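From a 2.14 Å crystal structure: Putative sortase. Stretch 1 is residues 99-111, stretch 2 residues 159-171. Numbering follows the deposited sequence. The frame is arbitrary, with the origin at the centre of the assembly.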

# COMPACT_ATOMS: atom_id res chain seq x y z
N LEU A 99 -8.25 0.70 -3.66
CA LEU A 99 -7.77 0.59 -2.25
C LEU A 99 -7.83 -0.91 -1.81
O LEU A 99 -8.61 -1.73 -2.36
CB LEU A 99 -8.64 1.48 -1.31
CG LEU A 99 -8.54 2.95 -1.77
CD1 LEU A 99 -9.70 3.85 -1.12
CD2 LEU A 99 -7.18 3.61 -1.32
N PRO A 100 -7.01 -1.26 -0.82
CA PRO A 100 -6.79 -2.69 -0.52
C PRO A 100 -7.95 -3.34 0.28
O PRO A 100 -7.83 -3.60 1.46
CB PRO A 100 -5.43 -2.65 0.28
CG PRO A 100 -5.58 -1.28 1.02
CD PRO A 100 -6.00 -0.38 -0.11
N LEU A 101 -9.11 -3.54 -0.36
CA LEU A 101 -10.24 -4.12 0.36
C LEU A 101 -10.45 -5.54 -0.14
O LEU A 101 -9.85 -5.92 -1.10
CB LEU A 101 -11.54 -3.35 0.06
CG LEU A 101 -11.54 -1.87 0.34
CD1 LEU A 101 -12.94 -1.31 -0.10
CD2 LEU A 101 -11.34 -1.62 1.82
N ASP A 102 -11.31 -6.30 0.52
CA ASP A 102 -11.57 -7.63 0.12
C ASP A 102 -12.30 -7.75 -1.25
O ASP A 102 -12.83 -6.80 -1.74
CB ASP A 102 -12.29 -8.29 1.25
CG ASP A 102 -13.63 -7.61 1.53
OD1 ASP A 102 -14.25 -7.00 0.58
OD2 ASP A 102 -14.06 -7.71 2.72
N GLY A 103 -12.32 -8.93 -1.88
CA GLY A 103 -13.10 -9.07 -3.11
C GLY A 103 -12.27 -9.61 -4.27
O GLY A 103 -11.02 -9.53 -4.24
N THR A 104 -12.92 -10.23 -5.26
CA THR A 104 -12.15 -10.74 -6.44
C THR A 104 -11.67 -9.57 -7.30
O THR A 104 -12.30 -8.52 -7.30
CB THR A 104 -13.01 -11.64 -7.31
OG1 THR A 104 -14.27 -11.01 -7.51
CG2 THR A 104 -13.24 -13.01 -6.63
N GLY A 105 -10.49 -9.73 -7.92
CA GLY A 105 -10.14 -8.94 -9.03
C GLY A 105 -9.62 -7.61 -8.51
O GLY A 105 -9.61 -6.66 -9.26
N ILE A 106 -9.14 -7.55 -7.27
CA ILE A 106 -8.59 -6.29 -6.73
C ILE A 106 -7.08 -6.34 -6.84
O ILE A 106 -6.45 -7.31 -6.37
CB ILE A 106 -8.93 -6.16 -5.21
CG1 ILE A 106 -10.44 -6.08 -4.98
CG2 ILE A 106 -8.21 -4.91 -4.63
CD1 ILE A 106 -11.07 -4.74 -5.45
N ARG A 107 -6.48 -5.35 -7.46
CA ARG A 107 -5.01 -5.28 -7.43
C ARG A 107 -4.64 -3.87 -6.96
O ARG A 107 -4.68 -2.92 -7.75
CB ARG A 107 -4.36 -5.67 -8.75
CG ARG A 107 -2.77 -5.37 -8.87
CD ARG A 107 -2.26 -5.87 -10.26
NE ARG A 107 -0.82 -6.14 -10.26
CZ ARG A 107 -0.11 -6.43 -11.35
NH1 ARG A 107 -0.73 -6.49 -12.53
NH2 ARG A 107 1.22 -6.66 -11.23
N SER A 108 -4.34 -3.72 -5.67
CA SER A 108 -4.18 -2.38 -5.08
C SER A 108 -2.66 -2.11 -5.17
O SER A 108 -1.86 -3.02 -4.86
CB SER A 108 -4.60 -2.39 -3.60
OG SER A 108 -4.29 -1.12 -2.99
N VAL A 109 -2.25 -0.91 -5.63
CA VAL A 109 -0.78 -0.64 -5.93
C VAL A 109 -0.31 0.44 -4.98
O VAL A 109 -0.95 1.48 -4.89
CB VAL A 109 -0.49 -0.23 -7.41
CG1 VAL A 109 1.02 -0.14 -7.62
CG2 VAL A 109 -0.96 -1.38 -8.40
N ILE A 110 0.75 0.15 -4.23
CA ILE A 110 1.33 1.09 -3.22
C ILE A 110 2.77 1.39 -3.77
O ILE A 110 3.56 0.45 -4.06
CB ILE A 110 1.48 0.45 -1.83
CG1 ILE A 110 0.14 -0.08 -1.13
CG2 ILE A 110 2.21 1.36 -0.80
CD1 ILE A 110 -0.96 0.78 -1.20
N ALA A 111 3.14 2.67 -3.84
CA ALA A 111 4.46 2.99 -4.32
C ALA A 111 5.43 3.37 -3.18
O ALA A 111 5.02 3.78 -2.08
CB ALA A 111 4.38 4.11 -5.41
N GLU A 159 -0.84 0.01 -18.14
CA GLU A 159 -1.73 -1.12 -18.19
C GLU A 159 -1.23 -2.32 -17.36
O GLU A 159 -2.01 -3.12 -16.88
CB GLU A 159 -2.02 -1.54 -19.63
CG GLU A 159 -2.54 -0.42 -20.55
CD GLU A 159 -1.43 0.35 -21.34
OE1 GLU A 159 -0.18 0.22 -21.03
OE2 GLU A 159 -1.84 1.10 -22.31
N LYS A 160 0.07 -2.46 -17.21
CA LYS A 160 0.59 -3.57 -16.50
C LYS A 160 0.42 -3.46 -15.01
O LYS A 160 0.90 -4.31 -14.25
CB LYS A 160 2.06 -3.70 -16.75
CG LYS A 160 2.38 -3.90 -18.17
CD LYS A 160 3.38 -5.00 -18.39
CE LYS A 160 3.87 -4.98 -19.85
NZ LYS A 160 5.35 -5.34 -19.97
N LEU A 161 -0.21 -2.38 -14.57
CA LEU A 161 -0.58 -2.17 -13.14
C LEU A 161 -2.00 -2.66 -12.85
O LEU A 161 -2.37 -2.75 -11.69
CB LEU A 161 -0.45 -0.68 -12.75
CG LEU A 161 0.99 -0.04 -12.79
CD1 LEU A 161 1.04 1.40 -12.29
CD2 LEU A 161 1.98 -0.90 -12.06
N GLU A 162 -2.79 -2.95 -13.88
CA GLU A 162 -4.14 -3.34 -13.65
C GLU A 162 -4.25 -4.80 -13.31
O GLU A 162 -3.39 -5.54 -13.60
CB GLU A 162 -4.96 -3.14 -14.91
CG GLU A 162 -4.74 -1.83 -15.41
CD GLU A 162 -5.75 -1.47 -16.45
OE1 GLU A 162 -5.67 -1.99 -17.59
OE2 GLU A 162 -6.61 -0.64 -16.07
N SER A 163 -5.37 -5.19 -12.74
CA SER A 163 -5.56 -6.55 -12.27
C SER A 163 -5.49 -7.49 -13.49
O SER A 163 -5.89 -7.13 -14.58
CB SER A 163 -6.93 -6.68 -11.53
OG SER A 163 -7.41 -8.04 -11.50
N VAL A 164 -5.08 -8.71 -13.29
CA VAL A 164 -4.82 -9.58 -14.39
C VAL A 164 -5.53 -10.89 -14.08
O VAL A 164 -5.40 -11.86 -14.82
CB VAL A 164 -3.24 -9.72 -14.46
CG1 VAL A 164 -2.80 -11.12 -14.33
CG2 VAL A 164 -2.72 -9.02 -15.68
N SER A 165 -6.30 -10.94 -12.99
CA SER A 165 -6.80 -12.20 -12.47
C SER A 165 -7.88 -11.95 -11.42
O SER A 165 -8.08 -10.84 -11.01
CB SER A 165 -5.65 -13.04 -11.83
OG SER A 165 -5.45 -12.73 -10.44
N SER A 166 -8.56 -13.00 -10.97
CA SER A 166 -9.62 -12.83 -10.01
C SER A 166 -9.04 -12.80 -8.61
O SER A 166 -9.77 -12.62 -7.67
CB SER A 166 -10.64 -13.98 -10.13
OG SER A 166 -9.94 -15.12 -9.78
N LYS A 167 -7.74 -12.89 -8.47
CA LYS A 167 -7.10 -12.83 -7.17
C LYS A 167 -7.24 -11.46 -6.51
O LYS A 167 -7.49 -10.46 -7.14
CB LYS A 167 -5.57 -13.17 -7.32
CG LYS A 167 -5.34 -14.66 -7.69
CD LYS A 167 -3.88 -15.01 -7.68
CE LYS A 167 -3.60 -16.50 -8.01
NZ LYS A 167 -4.13 -17.48 -6.93
N ASN A 168 -6.94 -11.45 -5.23
CA ASN A 168 -6.89 -10.24 -4.46
C ASN A 168 -5.40 -9.97 -4.18
O ASN A 168 -4.75 -10.75 -3.48
CB ASN A 168 -7.71 -10.39 -3.16
CG ASN A 168 -7.83 -9.08 -2.40
OD1 ASN A 168 -6.90 -8.66 -1.69
ND2 ASN A 168 -8.99 -8.43 -2.49
N ILE A 169 -4.90 -8.84 -4.70
CA ILE A 169 -3.47 -8.61 -4.78
C ILE A 169 -3.10 -7.26 -4.24
O ILE A 169 -3.88 -6.33 -4.35
CB ILE A 169 -3.04 -8.64 -6.27
CG1 ILE A 169 -3.49 -9.98 -6.92
CG2 ILE A 169 -1.53 -8.42 -6.42
CD1 ILE A 169 -2.72 -11.31 -6.48
N MET A 170 -1.94 -7.19 -3.61
CA MET A 170 -1.34 -5.91 -3.32
C MET A 170 -0.02 -5.88 -4.08
O MET A 170 0.79 -6.87 -3.94
CB MET A 170 -1.01 -5.74 -1.83
CG MET A 170 -0.39 -4.36 -1.51
SD MET A 170 -0.29 -4.11 0.26
CE MET A 170 -1.93 -3.41 0.53
N THR A 171 0.17 -4.86 -4.93
CA THR A 171 1.42 -4.81 -5.75
C THR A 171 2.25 -3.64 -5.24
O THR A 171 1.73 -2.51 -5.04
CB THR A 171 1.15 -4.64 -7.26
OG1 THR A 171 0.42 -5.79 -7.74
CG2 THR A 171 2.49 -4.41 -8.10
O HOH W 1 -4.73 -1.96 -10.45

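The two stretches pair as neighbouring parallel β-strands, and a backbone ladder carries much of the contact. I169 N donates to I106 O at 2.7 Å, and S108 N donates to I169 O at 3.0 Å. The pattern repeats one step on: T171 N donates to S108 O at 2.7 Å, and I110 N to T171 O at 2.9 Å. I169 and T171 each use both backbone polar atoms to bridge two residues of the partner strand, as parallel pairing requires. Between these rungs, CA-H groups approach carbonyl oxygens, as in M170 CA to S108 O at 3.3 Å and V109 CA to T171 O at 3.3 Å.

R107 has the largest area covered by the other stretch of any residue here. Its chain is extended, with chi1 to chi3 all t, and passes S163 and reaches the backbone carbonyls of the 160-162 segment. R107 NE donates to T171 OG1 at 2.8 Å, nearly straight. R107 NH1 donates to E162 O at 3.0 Å. Both acceptors lie at the guanidinium edge, near its plane. R107 NH2 is satisfied elsewhere in the structure. Arginine suits this buried place because its length and several donors let one side chain reach both the strand and the loop. A water adds a link, donating to R107 O at 2.9 Å and to L161 O at 2.8 Å.

N168 ties down the turn before the first strand. Its ND2 donates to L101 O at 3.0 Å and to G103 O at 2.9 Å. The amide supplies two protons, one for each carbonyl. Its OD1 is bonded elsewhere in the structure.

Near the start of the pairing the bonds weaken. G105 N makes weak bonds to S166 O at 3.0 Å and K167 O at 3.2 Å, and I106 N makes a weak one to K167 O at 3.3 Å. Both glycines here have positive phi. At the backbone angles of G103, a CB would jam against the carbonyl O of D102.

Packing completes the contact, which buries 924 Å² in all. R107, V109, I169 and T171 share one face of the sheet. V109 CG2 lies 4.0 Å from T171 CB and 4.4 Å from L161 CB, so the branched valine fills space beside both. S108 and M170 point to the other face. The long M170 side chain brings its CE 3.6 Å from P100 CB and 4.3 Å from I110 CG1. The CE methyl of M170 thus packs against both P100 and I110, which suits a long, unbranched apolar side chain.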